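Local coordinates for protein 4-oxalocrotonate decarboxylase NahK (Pseudomonas putida, PDB 5D2K) that catalyses the metal-assisted decarboxylation of 4-oxalocrotonate, (3E)-2-oxohex-3-enedioate, to 2-oxopent-4-enoate and carbon dioxide in naphthalene degradation, at residues Val29-Lys34 with Arg152-Lys157; Gly89-Tyr94 with Ala168-Phe173; Ser106-Pro111 with Val146-Ser151; His110-Ala115 with Thr243-Val248. The protein carries 1 engineered substitution. One frame throughout, in Å; residues are numbered along the deposited sequence. Where two conformers were deposited one is given.

Contact 1 (Val29-Lys34 with Arg152-Lys157); sequences VHDIGK and RYENFK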
# COMPACT_ATOMS: atom_id res chain seq x y z
N VAL A 29 6.51 8.61 -15.44
CA VAL A 29 7.25 7.35 -15.49
C VAL A 29 8.77 7.55 -15.54
O VAL A 29 9.44 7.15 -16.51
CB VAL A 29 6.79 6.47 -16.70
CG1 VAL A 29 7.19 5.02 -16.48
CG2 VAL A 29 5.28 6.58 -16.92
N HIS A 30 9.32 8.18 -14.50
CA HIS A 30 10.77 8.28 -14.37
C HIS A 30 11.15 8.32 -12.91
O HIS A 30 10.33 8.74 -12.07
CB HIS A 30 11.32 9.51 -15.10
CG HIS A 30 10.84 10.82 -14.54
ND1 HIS A 30 11.39 11.41 -13.42
CD2 HIS A 30 9.86 11.66 -14.96
CE1 HIS A 30 10.76 12.55 -13.17
NE2 HIS A 30 9.83 12.72 -14.10
N ASP A 31 12.37 7.91 -12.59
CA ASP A 31 12.79 7.99 -11.20
C ASP A 31 13.35 9.38 -10.87
O ASP A 31 13.54 10.23 -11.76
CB ASP A 31 13.79 6.86 -10.84
CG ASP A 31 15.07 6.87 -11.66
OD1 ASP A 31 15.55 7.96 -12.04
OD2 ASP A 31 15.63 5.77 -11.90
N ILE A 32 13.54 9.62 -9.58
CA ILE A 32 14.09 10.86 -9.06
C ILE A 32 15.02 10.53 -7.91
O ILE A 32 15.02 9.40 -7.40
CB ILE A 32 13.00 11.84 -8.56
CG1 ILE A 32 12.10 11.15 -7.53
CG2 ILE A 32 12.19 12.40 -9.73
CD1 ILE A 32 11.13 12.09 -6.84
N GLY A 33 15.84 11.50 -7.51
CA GLY A 33 16.67 11.33 -6.34
C GLY A 33 15.85 11.38 -5.07
O GLY A 33 14.78 12.01 -5.05
N LYS A 34 16.32 10.71 -4.01
CA LYS A 34 15.69 10.79 -2.69
C LYS A 34 15.53 12.24 -2.30
O LYS A 34 16.49 13.01 -2.38
CB LYS A 34 16.53 10.08 -1.62
CG LYS A 34 16.37 8.57 -1.56
CD LYS A 34 17.14 8.01 -0.37
CE LYS A 34 18.60 8.46 -0.39
NZ LYS A 34 19.42 7.75 0.62
N ARG A 152 9.30 5.65 -6.86
CA ARG A 152 9.82 6.61 -7.84
C ARG A 152 11.29 6.95 -7.57
O ARG A 152 11.88 7.73 -8.30
CB ARG A 152 8.95 7.88 -7.86
CG ARG A 152 7.79 7.81 -8.88
CD ARG A 152 6.85 6.59 -8.68
NE ARG A 152 6.16 6.65 -7.39
CZ ARG A 152 5.03 6.02 -7.11
NH1 ARG A 152 4.49 6.16 -5.89
NH2 ARG A 152 4.41 5.27 -8.02
N TYR A 153 11.89 6.35 -6.54
CA TYR A 153 13.31 6.59 -6.27
C TYR A 153 14.18 5.55 -6.95
O TYR A 153 13.80 4.39 -7.04
CB TYR A 153 13.59 6.63 -4.76
CG TYR A 153 12.77 7.70 -4.09
CD1 TYR A 153 12.97 9.04 -4.40
CD2 TYR A 153 11.77 7.36 -3.19
CE1 TYR A 153 12.20 10.02 -3.80
CE2 TYR A 153 11.00 8.32 -2.59
CZ TYR A 153 11.22 9.65 -2.90
OH TYR A 153 10.44 10.59 -2.28
N GLU A 154 15.33 6.00 -7.45
CA GLU A 154 16.22 5.16 -8.24
C GLU A 154 16.65 3.92 -7.47
O GLU A 154 16.91 3.98 -6.27
CB GLU A 154 17.46 5.94 -8.69
CG GLU A 154 18.46 5.10 -9.47
CD GLU A 154 19.55 5.92 -10.12
OE1 GLU A 154 19.58 7.15 -9.90
OE2 GLU A 154 20.37 5.34 -10.86
N ASN A 155 16.70 2.80 -8.20
CA ASN A 155 17.09 1.49 -7.68
C ASN A 155 16.20 1.01 -6.54
O ASN A 155 16.62 0.18 -5.73
CB ASN A 155 18.55 1.51 -7.23
CG ASN A 155 19.50 1.06 -8.33
OD1 ASN A 155 19.96 1.87 -9.14
ND2 ASN A 155 19.79 -0.23 -8.37
N PHE A 156 15.00 1.57 -6.46
CA PHE A 156 14.03 1.20 -5.45
C PHE A 156 14.65 1.29 -4.08
O PHE A 156 14.30 0.52 -3.18
CB PHE A 156 13.54 -0.22 -5.76
CG PHE A 156 12.05 -0.44 -5.61
CD1 PHE A 156 11.49 -0.42 -4.36
CD2 PHE A 156 11.22 -0.69 -6.71
CE1 PHE A 156 10.15 -0.60 -4.16
CE2 PHE A 156 9.87 -0.89 -6.51
CZ PHE A 156 9.33 -0.81 -5.25
N LYS A 157 15.55 2.25 -3.91
CA LYS A 157 16.22 2.47 -2.65
C LYS A 157 15.79 3.78 -1.93
O LYS A 157 16.06 4.85 -2.39
CB LYS A 157 17.75 2.41 -2.86
CG LYS A 157 18.55 3.69 -2.60
CD LYS A 157 18.68 4.59 -3.83
CE LYS A 157 19.99 4.37 -4.53
NZ LYS A 157 20.39 5.38 -5.55
O HOH W 1 18.50 7.78 -12.55
O HOH W 2 16.94 7.81 -6.22
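A single beta bridge, Ile32 with Tyr153, ties the loop after helix 12-27 to the loop that leaves strand 139-149. Ile32 N gives Arg152 O a hydrogen bond of 2.8 Å, nearly along the C=O axis at 170°, and Asp31 CA adds a CA-H...O contact to the same oxygen. Ile32 O takes a weak bond of 3.4 Å from Glu154 N; a water that donates to Ile32 O and accepts from Glu154 N doubles the link. Tyr153 CG lies beside its backbone N (chi1 -59°), and the edge of the ring meets Ile32 O and Gly33 O, the latter 3.5 Å from CE1. Ile32 CD1 rests 3.8 Å from Tyr153 CE1. The hydroxyl of Tyr153 bonds to Ser162 O.

Just upstream, Val29, at positive phi, is the C-prime residue of the Schellman motif that ends helix 12-27, with His30 N bonded to Ala25 O. The partner loop carries Phe156, which touches the bound 2-oxoadipic acid, and its Arg152 guanidinium forms a salt bridge with Asp166. Beside the bridge the carboxylates of Asp31 and Glu154 lie with their planes 14° apart. Asp31 OD1 and Glu154 OE1 are 4.6 Å from each other, and a water donating to both, weakly to Glu154, probably eases their repulsion. Asp31 OD2 meets Glu154 CB at 3.7 Å. Farther on, Lys34 lays its chain against the other backbone, CG 3.8 Å from Lys157 O, a buried carbonyl oxygen with no polar partner in the model.

Contact 2 (Gly89-Tyr94 with Ala168-Phe173); sequences GFLADY and ASSTRF. With OOG (2-oxoadipic acid), chain D.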
# COMPACT_ATOMS: atom_id res chain seq x y z
N GLY A 89 -0.22 5.05 2.92
CA GLY A 89 -0.40 5.88 1.74
C GLY A 89 -1.82 5.72 1.25
O GLY A 89 -2.61 4.97 1.84
N PHE A 90 -2.18 6.43 0.18
CA PHE A 90 -3.54 6.36 -0.35
C PHE A 90 -3.59 5.66 -1.71
O PHE A 90 -2.57 5.52 -2.39
CB PHE A 90 -4.13 7.78 -0.48
CG PHE A 90 -3.46 8.61 -1.54
CD1 PHE A 90 -3.87 8.54 -2.87
CD2 PHE A 90 -2.40 9.44 -1.22
CE1 PHE A 90 -3.24 9.29 -3.86
CE2 PHE A 90 -1.77 10.20 -2.19
CZ PHE A 90 -2.18 10.12 -3.51
N LEU A 91 -4.80 5.23 -2.09
CA LEU A 91 -5.03 4.54 -3.36
C LEU A 91 -5.99 5.35 -4.24
O LEU A 91 -7.13 5.62 -3.85
CB LEU A 91 -5.59 3.14 -3.12
CG LEU A 91 -4.74 2.25 -2.20
CD1 LEU A 91 -5.51 0.97 -1.87
CD2 LEU A 91 -3.42 1.90 -2.86
N ALA A 92 -5.52 5.75 -5.42
CA ALA A 92 -6.38 6.44 -6.38
C ALA A 92 -7.13 5.45 -7.27
O ALA A 92 -6.67 4.31 -7.49
CB ALA A 92 -5.55 7.39 -7.24
N ASP A 93 -8.27 5.88 -7.81
CA ASP A 93 -9.11 4.94 -8.55
C ASP A 93 -8.39 4.30 -9.76
O ASP A 93 -8.55 3.10 -9.99
CB ASP A 93 -10.45 5.58 -8.98
CG ASP A 93 -10.32 6.95 -9.65
OD1 ASP A 93 -9.25 7.37 -10.12
OD2 ASP A 93 -11.40 7.59 -9.74
N TYR A 94 -7.58 5.06 -10.49
CA TYR A 94 -6.93 4.49 -11.68
C TYR A 94 -5.82 3.50 -11.32
O TYR A 94 -5.26 2.85 -12.22
CB TYR A 94 -6.39 5.60 -12.60
CG TYR A 94 -5.25 6.40 -12.01
CD1 TYR A 94 -3.93 6.00 -12.18
CD2 TYR A 94 -5.49 7.55 -11.29
CE1 TYR A 94 -2.88 6.73 -11.63
CE2 TYR A 94 -4.46 8.29 -10.73
CZ TYR A 94 -3.15 7.87 -10.91
OH TYR A 94 -2.10 8.60 -10.38
N ALA A 168 4.23 6.00 -0.30
CA ALA A 168 4.58 4.61 0.02
C ALA A 168 4.66 3.72 -1.24
O ALA A 168 4.29 2.55 -1.20
CB ALA A 168 3.58 4.03 1.02
N SER A 169 5.17 4.29 -2.33
CA SER A 169 5.47 3.54 -3.57
C SER A 169 4.23 2.98 -4.27
O SER A 169 4.33 2.10 -5.13
CB SER A 169 6.44 2.39 -3.27
OG SER A 169 7.59 2.84 -2.55
N SER A 170 3.05 3.50 -3.94
CA SER A 170 1.82 2.95 -4.50
C SER A 170 1.71 3.22 -5.99
O SER A 170 2.12 4.29 -6.47
CB SER A 170 0.61 3.53 -3.78
OG SER A 170 0.68 3.31 -2.38
N THR A 171 1.12 2.29 -6.74
CA THR A 171 0.86 2.56 -8.15
C THR A 171 -0.27 1.71 -8.77
O THR A 171 -1.04 2.24 -9.57
CB THR A 171 2.18 2.41 -8.99
OG1 THR A 171 2.12 3.25 -10.15
CG2 THR A 171 2.48 0.96 -9.40
N ARG A 172 -0.38 0.43 -8.41
CA ARG A 172 -1.51 -0.40 -8.86
C ARG A 172 -1.92 -1.37 -7.78
O ARG A 172 -1.12 -1.70 -6.91
CB ARG A 172 -1.19 -1.22 -10.12
CG ARG A 172 -0.70 -0.42 -11.34
CD ARG A 172 -1.83 0.30 -12.07
NE ARG A 172 -1.31 0.97 -13.28
CZ ARG A 172 -0.85 2.21 -13.31
NH1 ARG A 172 -0.85 2.97 -12.22
NH2 ARG A 172 -0.39 2.71 -14.46
N PHE A 173 -3.17 -1.83 -7.84
CA PHE A 173 -3.58 -2.95 -7.00
C PHE A 173 -4.61 -3.79 -7.75
O PHE A 173 -5.40 -3.27 -8.53
CB PHE A 173 -4.11 -2.47 -5.64
CG PHE A 173 -5.41 -1.72 -5.70
CD1 PHE A 173 -5.44 -0.34 -5.91
CD2 PHE A 173 -6.62 -2.39 -5.52
CE1 PHE A 173 -6.65 0.35 -5.96
CE2 PHE A 173 -7.83 -1.71 -5.57
CZ PHE A 173 -7.85 -0.34 -5.79
C2 OOG D . 6.98 0.65 0.30
C3 OOG D . 5.61 -0.01 0.18
C4 OOG D . 5.36 -0.95 1.33
C6 OOG D . 3.94 -3.06 1.89
O4 OOG D . 2.91 -3.75 1.70
O3 OOG D . 4.81 -3.43 2.72
C5 OOG D . 4.12 -1.78 1.11
C1 OOG D . 8.00 -0.11 -0.52
O1 OOG D . 8.58 0.45 -1.50
O2 OOG D . 8.27 -1.30 -0.22
O5 OOG D . 3.25 -1.48 0.33
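Leu91 and Phe173 each point toward the other segment and carry the apolar part of this contact. Leu91 CD1 sits 4.2 Å above one face of the Phe173 ring, offset toward the rim, while Leu91 CB lies 4.1 Å from Phe173 CE1. Ala92 O comes to the edge of the same ring. In Phe173, chi1 of 68° puts CG between the backbone N and the carbonyl carbon, and the ring meets strand 87-92; Phe236 also packs against it.

Near one end, Ser170 points toward the other strand, but its OG stays 3.9 Å from Phe90 O and bonds instead to Asn167 O. A side chain on Gly89 would crowd Ala168 CB, which lies 4.4 Å from Gly89 N. At the other end the Arg172 guanidinium lies with Tyr94 O over one of its faces, and NH1 stands obliquely to the Tyr94 ring, 4.3 Å from CE1. A bond of 2.8 Å from Arg172 NH1 to Thr171 O, close to the guanidinium plane but well above the carbonyl plane, fixes the turn of that group. The Tyr94 hydroxyl is held by Glu26 and Lys58.

No hydrogen bond joins the two strand segments, whose axes run 51° apart: each pairs with another neighbour, 65-71 or 139-149, and they meet through side chains within the mixed sheet. Ala168 and Ser169 line the 2-oxoadipic acid pocket, where Ser169 OG donates to the ligand's O1 over 2.8 Å and Ala168 O lies 3.2 Å from its C3.

Contact 3 (Ser106-Pro111 with Val146-Ser151); sequences SKLIHP and VEVIDS. With MG (magnesium ion), chain C; OOG (2-oxoadipic acid), chain D.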
# COMPACT_ATOMS: atom_id res chain seq x y z
N SER A 106 4.80 -0.22 -19.36
CA SER A 106 5.40 0.98 -19.93
C SER A 106 5.00 2.21 -19.11
O SER A 106 5.59 3.27 -19.26
CB SER A 106 5.01 1.16 -21.40
OG SER A 106 3.67 1.59 -21.55
N LYS A 107 4.01 2.04 -18.24
CA LYS A 107 3.59 3.12 -17.36
C LYS A 107 4.24 3.00 -15.99
O LYS A 107 3.90 3.75 -15.06
CB LYS A 107 2.06 3.12 -17.22
CG LYS A 107 1.32 3.26 -18.55
CD LYS A 107 -0.17 3.45 -18.33
CE LYS A 107 -0.86 3.88 -19.62
NZ LYS A 107 -0.37 5.21 -20.10
N LEU A 108 5.15 2.05 -15.87
CA LEU A 108 5.80 1.73 -14.60
C LEU A 108 7.32 1.81 -14.74
O LEU A 108 7.86 1.68 -15.84
CB LEU A 108 5.37 0.34 -14.13
CG LEU A 108 3.86 0.14 -14.03
CD1 LEU A 108 3.56 -1.28 -13.53
CD2 LEU A 108 3.22 1.19 -13.11
N ILE A 109 8.00 2.03 -13.62
CA ILE A 109 9.44 2.29 -13.63
C ILE A 109 10.24 1.02 -13.38
O ILE A 109 11.08 0.63 -14.21
CB ILE A 109 9.80 3.35 -12.57
CG1 ILE A 109 9.09 4.67 -12.89
CG2 ILE A 109 11.30 3.56 -12.51
CD1 ILE A 109 8.97 5.61 -11.70
N HIS A 110 9.98 0.37 -12.25
CA HIS A 110 10.65 -0.88 -11.89
C HIS A 110 9.77 -1.64 -10.89
O HIS A 110 10.10 -1.77 -9.70
CB HIS A 110 12.05 -0.63 -11.30
CG HIS A 110 12.14 0.54 -10.36
ND1 HIS A 110 13.32 1.22 -10.13
CD2 HIS A 110 11.20 1.15 -9.58
CE1 HIS A 110 13.11 2.19 -9.26
NE2 HIS A 110 11.83 2.17 -8.92
N PRO A 111 8.63 -2.15 -11.38
CA PRO A 111 7.56 -2.64 -10.50
C PRO A 111 7.83 -4.00 -9.85
O PRO A 111 8.55 -4.84 -10.40
CB PRO A 111 6.36 -2.75 -11.44
CG PRO A 111 6.98 -3.04 -12.78
CD PRO A 111 8.21 -2.17 -12.79
N VAL A 146 -3.48 -8.16 -4.64
CA VAL A 146 -2.07 -8.09 -4.98
C VAL A 146 -1.70 -6.64 -5.25
O VAL A 146 -2.33 -6.00 -6.10
CB VAL A 146 -1.75 -8.96 -6.22
CG1 VAL A 146 -0.28 -8.81 -6.63
CG2 VAL A 146 -2.05 -10.42 -5.92
N GLU A 147 -0.72 -6.10 -4.53
CA GLU A 147 -0.27 -4.75 -4.83
C GLU A 147 0.84 -4.77 -5.85
O GLU A 147 1.68 -5.66 -5.84
CB GLU A 147 0.24 -4.01 -3.58
CG GLU A 147 0.22 -2.49 -3.82
CD GLU A 147 0.65 -1.63 -2.63
OE1 GLU A 147 1.09 -2.17 -1.59
OE2 GLU A 147 0.54 -0.39 -2.76
N VAL A 148 0.84 -3.78 -6.74
CA VAL A 148 2.02 -3.49 -7.55
C VAL A 148 2.65 -2.25 -6.95
O VAL A 148 2.03 -1.18 -6.97
CB VAL A 148 1.68 -3.25 -9.03
CG1 VAL A 148 2.98 -3.06 -9.83
CG2 VAL A 148 0.87 -4.41 -9.59
N ILE A 149 3.85 -2.39 -6.40
CA ILE A 149 4.56 -1.22 -5.88
C ILE A 149 5.65 -0.81 -6.85
O ILE A 149 6.17 -1.63 -7.61
CB ILE A 149 5.16 -1.46 -4.49
CG1 ILE A 149 6.04 -2.71 -4.47
CG2 ILE A 149 4.05 -1.50 -3.43
CD1 ILE A 149 6.88 -2.84 -3.19
N ASP A 150 5.97 0.47 -6.83
CA ASP A 150 6.87 1.03 -7.84
C ASP A 150 7.44 2.34 -7.33
O ASP A 150 6.96 3.42 -7.68
CB ASP A 150 6.11 1.22 -9.17
CG ASP A 150 7.03 1.49 -10.34
OD1 ASP A 150 8.15 0.96 -10.35
OD2 ASP A 150 6.62 2.22 -11.27
N SER A 151 8.46 2.25 -6.48
CA SER A 151 9.06 3.45 -5.91
C SER A 151 9.57 4.36 -7.00
O SER A 151 10.19 3.90 -7.96
CB SER A 151 10.21 3.08 -4.97
OG SER A 151 10.86 4.25 -4.48
MG MG C . 1.86 -3.14 -0.00
C2 OOG D . 6.98 0.65 0.30
C3 OOG D . 5.61 -0.01 0.18
C4 OOG D . 5.36 -0.95 1.33
C6 OOG D . 3.94 -3.06 1.89
O4 OOG D . 2.91 -3.75 1.70
O3 OOG D . 4.81 -3.43 2.72
C5 OOG D . 4.12 -1.78 1.11
C1 OOG D . 8.00 -0.11 -0.52
O1 OOG D . 8.58 0.45 -1.50
O2 OOG D . 8.27 -1.30 -0.22
O5 OOG D . 3.25 -1.48 0.33
O HOH W 3 0.42 -2.35 1.29
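The His110 ring and the Asp150 carboxylate stand almost perpendicular, their planes 86° apart. Ile109 CG2 sits 3.7 Å above the centre of one imidazole face; the ring edge meets Asp150 OD1, 3.2 Å from CD2, and Ser151 O, to which NE2 donates over 2.6 Å. Asp150 CG, anti to the backbone N (chi1 -167°), carries the carboxylate toward the loop, where both oxygens accept from consecutive backbone amides, each through its syn lone pair. OD2 takes Ile109 N at 2.7 Å, a nearly straight 172°, and OD1 takes His110 N at 2.7 Å. An alanine in place of Asp150 would probably leave the amides of Ile109 and His110 without their mates and the loop at 108-110 less firmly held. Beside this polar grip, Val148 CG1 packs on Pro111 CB at 3.8 Å and on Leu108 CD1.

Side chains alternate along strand 139-149: Val148 points toward the loop, whereas Ile149 sets CD1 3.6 Å from O2 of 2-oxoadipic acid. Glu147 extends to place OE1 on the magnesium ion at 2.0 Å, its OE2 paired with Lys69. With Glu114 and Glu116 it forms the three-glutamate metal site of this fumarylacetoacetate hydrolase-type fold.

Contact 4 (His110-Ala115 with Thr243-Val248); sequences HPKIEA and TAAVPV. With MG (magnesium ion), chain C; OOG (2-oxoadipic acid), chain D.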
# COMPACT_ATOMS: atom_id res chain seq x y z
N HIS A 110 9.98 0.37 -12.25
CA HIS A 110 10.65 -0.88 -11.89
C HIS A 110 9.77 -1.64 -10.89
O HIS A 110 10.10 -1.77 -9.70
CB HIS A 110 12.05 -0.63 -11.30
CG HIS A 110 12.14 0.54 -10.36
ND1 HIS A 110 13.32 1.22 -10.13
CD2 HIS A 110 11.20 1.15 -9.58
CE1 HIS A 110 13.11 2.19 -9.26
NE2 HIS A 110 11.83 2.17 -8.92
N PRO A 111 8.63 -2.15 -11.38
CA PRO A 111 7.56 -2.64 -10.50
C PRO A 111 7.83 -4.00 -9.85
O PRO A 111 8.55 -4.84 -10.40
CB PRO A 111 6.36 -2.75 -11.44
CG PRO A 111 6.98 -3.04 -12.78
CD PRO A 111 8.21 -2.17 -12.79
N LYS A 112 7.24 -4.16 -8.67
CA LYS A 112 7.25 -5.41 -7.92
C LYS A 112 5.84 -5.71 -7.46
O LYS A 112 5.04 -4.79 -7.30
CB LYS A 112 8.16 -5.32 -6.69
CG LYS A 112 9.61 -4.97 -6.94
CD LYS A 112 10.35 -4.93 -5.61
CE LYS A 112 11.76 -4.38 -5.76
NZ LYS A 112 12.59 -5.24 -6.64
N ILE A 113 5.53 -6.98 -7.23
CA ILE A 113 4.23 -7.33 -6.66
C ILE A 113 4.36 -7.88 -5.25
O ILE A 113 5.36 -8.49 -4.89
CB ILE A 113 3.45 -8.37 -7.51
CG1 ILE A 113 4.27 -9.65 -7.70
CG2 ILE A 113 3.03 -7.76 -8.84
CD1 ILE A 113 3.41 -10.83 -8.12
N GLU A 114 3.30 -7.63 -4.47
CA GLU A 114 3.17 -8.09 -3.08
C GLU A 114 1.81 -8.75 -2.90
O GLU A 114 0.80 -8.26 -3.41
CB GLU A 114 3.25 -6.91 -2.08
CG GLU A 114 4.43 -5.98 -2.24
CD GLU A 114 4.37 -4.77 -1.29
OE1 GLU A 114 3.31 -4.12 -1.17
OE2 GLU A 114 5.40 -4.47 -0.68
N ALA A 115 1.76 -9.85 -2.15
CA ALA A 115 0.46 -10.45 -1.82
C ALA A 115 -0.07 -9.91 -0.49
O ALA A 115 0.64 -9.90 0.51
CB ALA A 115 0.58 -11.96 -1.77
N THR A 243 4.51 -11.16 2.14
CA THR A 243 5.84 -11.66 1.79
C THR A 243 6.70 -10.57 1.18
O THR A 243 6.24 -9.46 0.95
CB THR A 243 5.77 -12.81 0.77
OG1 THR A 243 5.48 -12.27 -0.52
CG2 THR A 243 4.71 -13.82 1.15
N ALA A 244 7.95 -10.92 0.89
CA ALA A 244 8.81 -10.03 0.13
C ALA A 244 8.20 -9.79 -1.25
O ALA A 244 7.53 -10.65 -1.82
CB ALA A 244 10.20 -10.62 0.00
N ALA A 245 8.43 -8.59 -1.76
CA ALA A 245 7.96 -8.20 -3.08
C ALA A 245 8.82 -8.83 -4.19
O ALA A 245 10.02 -9.08 -4.00
CB ALA A 245 7.97 -6.69 -3.19
N VAL A 246 8.20 -9.10 -5.33
CA VAL A 246 8.84 -9.82 -6.44
C VAL A 246 8.77 -8.98 -7.71
O VAL A 246 7.70 -8.50 -8.08
CB VAL A 246 8.15 -11.17 -6.67
CG1 VAL A 246 8.62 -11.82 -7.96
CG2 VAL A 246 8.38 -12.09 -5.45
N PRO A 247 9.91 -8.78 -8.40
CA PRO A 247 9.88 -7.96 -9.61
C PRO A 247 9.03 -8.59 -10.74
O PRO A 247 8.91 -9.82 -10.85
CB PRO A 247 11.36 -7.88 -10.02
CG PRO A 247 12.01 -9.04 -9.36
CD PRO A 247 11.25 -9.32 -8.10
N VAL A 248 8.38 -7.73 -11.52
CA VAL A 248 7.60 -8.17 -12.67
C VAL A 248 8.01 -7.36 -13.89
O VAL A 248 8.50 -6.23 -13.77
CB VAL A 248 6.08 -8.05 -12.45
CG1 VAL A 248 5.60 -9.14 -11.47
CG2 VAL A 248 5.71 -6.65 -11.96
MG MG C . 1.86 -3.14 -0.00
C2 OOG D . 6.98 0.65 0.30
C3 OOG D . 5.61 -0.01 0.18
C4 OOG D . 5.36 -0.95 1.33
C6 OOG D . 3.94 -3.06 1.89
O4 OOG D . 2.91 -3.75 1.70
O3 OOG D . 4.81 -3.43 2.72
C5 OOG D . 4.12 -1.78 1.11
C1 OOG D . 8.00 -0.11 -0.52
O1 OOG D . 8.58 0.45 -1.50
O2 OOG D . 8.27 -1.30 -0.22
O5 OOG D . 3.25 -1.48 0.33
O HOH W 4 4.06 -10.08 -0.44
O HOH W 3 0.42 -2.35 1.29
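Ala115 and Thr243 meet through a water that three protein atoms hold: it accepts from Ala115 N at 2.9 Å, donates to Thr243 O at 2.7 Å and is hydrogen-bonded to Thr243 OG1 at 2.6 Å. Farther along, the backbones bond directly. Ile113 N donates to Val246 O over 2.8 Å, tilted 28° from the carbonyl plane, and Lys112 CA adds a CA-H...O contact to the same oxygen. In return Val246 N bonds to Ile113 O, and Val248 N reaches Pro111 O. Ile113 and Val246 are therefore a hydrogen-bonded antiparallel pair. Lys112 and Pro247 form the non-hydrogen-bonded one, a position where the missing N-H of proline costs the pairing nothing.

The short strand 246-247 is in this way added to the edge of strand 112-121 in the large mixed sheet. Ile113 and Val246 turn to the second sheet, meeting Met194. On that side Val248, with CG1 beside its backbone N (chi1 -73°), sets CG1 3.9 Å from Ile113 CG2, the two side chains crossing at about a right angle, while CG2 packs on Pro111 CG at 3.9 Å. An alanine in place of Val248 would probably open a gap between Ile113 and Pro111 and leave both with less apolar cover.

On the other face Ala245 CB touches both Lys112 CB and Glu114 CG, the latter 3.7 Å away. From there Glu114 runs extended to the magnesium ion, OE1 binding it at 2.1 Å, and OE2 forms a salt bridge with Lys77.

Contacts 2, 3 and 4 are buried and reach the same large mixed sheet, whereas contact 1 lies near the surface, bridging two loops with waters and a pair of like charges. Contacts 3 and 4 share His110 and Pro111, and bonds running between them, Ile149 N to Lys112 O and Glu147 N to Glu114 O, join strands 139-149 and 112-121; contact 3 relies on a carboxylate gripping amides, contact 4 on antiparallel backbone bonds. Contact 2 has no hydrogen bond across it and joins its strands mainly by side-chain packing, but Ser169 O and Arg172 O bond to Asp150 N and Val148 N of contact 3. Arg152 NH2 links contact 1 to contact 2 through Ser170 O.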